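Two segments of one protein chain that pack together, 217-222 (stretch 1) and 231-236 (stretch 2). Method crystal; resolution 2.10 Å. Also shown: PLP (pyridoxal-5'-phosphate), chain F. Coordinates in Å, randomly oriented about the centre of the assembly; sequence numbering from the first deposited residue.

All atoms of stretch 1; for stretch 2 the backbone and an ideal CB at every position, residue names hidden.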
# COMPACT_ATOMS: atom_id res chain seq x y z
N LEU B 217 16.55 -0.76 -8.39
CA LEU B 217 15.67 -0.34 -9.47
C LEU B 217 15.92 -1.03 -10.83
O LEU B 217 14.98 -1.50 -11.46
CB LEU B 217 15.78 1.18 -9.61
CG LEU B 217 14.71 2.00 -10.34
CD1 LEU B 217 14.86 1.80 -11.79
CD2 LEU B 217 13.30 1.64 -9.88
N ALA B 218 17.17 -1.08 -11.26
CA ALA B 218 17.50 -1.69 -12.55
C ALA B 218 17.10 -3.16 -12.71
O ALA B 218 16.81 -3.61 -13.83
CB ALA B 218 19.01 -1.53 -12.83
N PHE B 219 17.08 -3.92 -11.62
CA PHE B 219 16.71 -5.34 -11.71
C PHE B 219 15.26 -5.50 -12.16
O PHE B 219 14.88 -6.53 -12.74
CB PHE B 219 16.88 -6.04 -10.35
CG PHE B 219 18.30 -6.39 -10.02
CD1 PHE B 219 19.12 -5.48 -9.36
CD2 PHE B 219 18.83 -7.62 -10.36
CE1 PHE B 219 20.44 -5.80 -9.06
CE2 PHE B 219 20.14 -7.95 -10.06
CZ PHE B 219 20.94 -7.04 -9.41
N TYR B 220 14.45 -4.48 -11.88
CA TYR B 220 13.04 -4.50 -12.22
C TYR B 220 12.79 -3.89 -13.59
O TYR B 220 11.64 -3.70 -14.00
CB TYR B 220 12.26 -3.77 -11.12
CG TYR B 220 12.64 -4.28 -9.75
CD1 TYR B 220 12.32 -5.58 -9.35
CD2 TYR B 220 13.40 -3.51 -8.88
CE1 TYR B 220 12.75 -6.09 -8.15
CE2 TYR B 220 13.84 -4.01 -7.67
CZ TYR B 220 13.51 -5.31 -7.31
OH TYR B 220 13.94 -5.82 -6.10
N GLY B 221 13.87 -3.57 -14.29
CA GLY B 221 13.78 -3.03 -15.64
C GLY B 221 13.44 -1.56 -15.80
O GLY B 221 12.97 -1.16 -16.87
N LEU B 222 13.68 -0.75 -14.78
CA LEU B 222 13.38 0.67 -14.87
C LEU B 222 14.66 1.51 -14.90
O LEU B 222 15.62 1.19 -14.21
CB LEU B 222 12.50 1.09 -13.69
CG LEU B 222 11.21 0.29 -13.46
CD1 LEU B 222 10.58 0.70 -12.13
CD2 LEU B 222 10.24 0.52 -14.61
N UNK B 231 19.17 -1.43 -22.19
CA UNK B 231 18.60 -2.70 -22.61
C UNK B 231 17.85 -3.43 -21.52
O UNK B 231 17.80 -4.66 -21.50
CB UNK B 231 19.71 -3.61 -23.15
N UNK B 232 17.25 -2.67 -20.60
CA UNK B 232 16.50 -3.26 -19.51
C UNK B 232 15.08 -3.59 -19.93
O UNK B 232 14.53 -2.96 -20.84
CB UNK B 232 16.49 -2.32 -18.30
N UNK B 233 14.49 -4.59 -19.27
CA UNK B 233 13.12 -5.01 -19.56
C UNK B 233 12.20 -4.85 -18.35
O UNK B 233 12.31 -5.58 -17.36
CB UNK B 233 13.11 -6.47 -20.03
N UNK B 234 11.27 -3.88 -18.41
CA UNK B 234 10.33 -3.65 -17.31
C UNK B 234 9.67 -4.96 -16.94
O UNK B 234 9.32 -5.75 -17.82
CB UNK B 234 9.28 -2.60 -17.69
N UNK B 235 9.48 -5.21 -15.65
CA UNK B 235 8.90 -6.47 -15.22
C UNK B 235 7.48 -6.39 -14.66
O UNK B 235 6.80 -7.41 -14.54
CB UNK B 235 9.81 -7.09 -14.16
N UNK B 236 7.02 -5.19 -14.32
CA UNK B 236 5.69 -5.06 -13.74
C UNK B 236 4.66 -4.39 -14.64
O UNK B 236 4.96 -3.40 -15.32
CB UNK B 236 5.79 -4.27 -12.43
N1 PLP F . 21.36 0.89 -1.25
C2 PLP F . 20.59 1.32 -0.16
C2A PLP F . 21.27 1.57 1.18
C3 PLP F . 19.20 1.51 -0.34
O3 PLP F . 18.42 1.94 0.72
C4 PLP F . 18.61 1.26 -1.62
C4A PLP F . 17.10 1.48 -1.88
C5 PLP F . 19.45 0.83 -2.70
C6 PLP F . 20.80 0.66 -2.50
C5A PLP F . 18.92 0.57 -4.08
O4P PLP F . 18.86 1.78 -4.84
P PLP F . 18.34 1.92 -6.37
O1P PLP F . 17.00 1.35 -6.46
O2P PLP F . 18.36 3.37 -6.56
O3P PLP F . 19.35 1.16 -7.14

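Position 231 lies beyond the reach of stretch 1: an ideal CB finds nothing of it within 5.5 Å, so the contact itself sets no preference. The evidence is in the backbone, where phi/psi of 73/30° is a left-handed conformation that favours glycine, with asparagine or aspartate as common alternatives. The deposited residue is Gly-231.

At position 232 the CA-to-CB bond points toward stretch 1. The ideal CB sits 3.9 Å from Gly-221 CA and 4.7 Å from Ala-218 O. Beyond it lies the methyl group of Ala-218, with the backbone of Leu-222 close by. No charged side chain of stretch 1 is on offer, so a medium-sized aliphatic residue would suit: leucine, isoleucine, valine or methionine. The phi/psi of -84/153° is extended and excludes none of them. The residue is Leu-232, with chi1 m and chi2 t. Its CB keeps the 3.9 Å spacing to Gly-221 CA, while CD1 reaches 3.9 Å from Ala-218 CB, an apolar contact, and 3.7 Å from Ala-218 O. CD1 also lies 3.9 Å from Leu-222 O. With 67 Å² covered, this is the largest contribution of any residue in the two stretches.

Position 233 turns its CB away, and nothing of stretch 1 comes within 5.5 Å of it. Many residues, polar or long ones included, would be compatible. Lys-233 occupies it, and its contact is made by the backbone: its O accepts a CA-H...O contact from Gly-221 CA at 3.4 Å, with 152° at the hydrogen. A CB on Gly-221 would fall 2.0 Å from Lys-233 O, a clash, so this close approach depends on the glycine.

Position 234 has its CB directed sideways, 4.0 Å from Gly-221 O and 4.5 Å from Leu-222 CD2. The phi of -51° with psi of 140° fits proline well, though other small or apolar residues could adopt it; the backbone N has no acceptor in stretch 1 that it must serve. Pro-234 is found, with a C-gamma exo ring whose CG packs 3.4 Å from Gly-221 O. Its CA adds a CA-H...O contact to Tyr-220 O at 3.6 Å, 146° at the hydrogen.

At position 235 CB points toward stretch 1 and stands 3.9 Å from Tyr-220 O, a carbonyl that also faces the backbone N. A small side chain fits readily; alanine, serine or cysteine are reasonable candidates. Ala-235 donates from N to Tyr-220 O at 3.1 Å, with an N-H...O angle of 139°, the one direct hydrogen bond between the stretches.

Position 236 points its CB sideways, with no atom of stretch 1 within 5.5 Å, so the contact does not specify its side chain. The extended phi/psi of -110/139° suits many residues. Met-236 is present; its N gives a weak hydrogen bond to water 1 at 3.0 Å, and that water donates to Tyr-220 O at 2.9 Å.

Stretch 2 (231-236) GLKPAM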
# COMPACT_ATOMS: atom_id res chain seq x y z
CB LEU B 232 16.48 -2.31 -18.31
CG LEU B 232 17.87 -2.01 -17.73
CD1 LEU B 232 17.75 -1.19 -16.46
CD2 LEU B 232 18.58 -3.33 -17.45
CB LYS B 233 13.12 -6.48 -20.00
CG LYS B 233 13.25 -6.68 -21.49
CD LYS B 233 14.41 -5.89 -22.06
CE LYS B 233 14.45 -5.99 -23.58
NZ LYS B 233 15.45 -5.06 -24.16
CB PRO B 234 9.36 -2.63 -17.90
CG PRO B 234 10.25 -1.82 -18.78
CD PRO B 234 11.07 -2.89 -19.49
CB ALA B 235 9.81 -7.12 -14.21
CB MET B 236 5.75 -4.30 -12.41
CG MET B 236 4.38 -4.10 -11.75
SD MET B 236 4.43 -3.11 -10.22
CE MET B 236 5.13 -4.31 -9.06
O HOH W 1 8.95 -3.23 -13.11
O HOH W 2 13.49 -0.30 -19.23
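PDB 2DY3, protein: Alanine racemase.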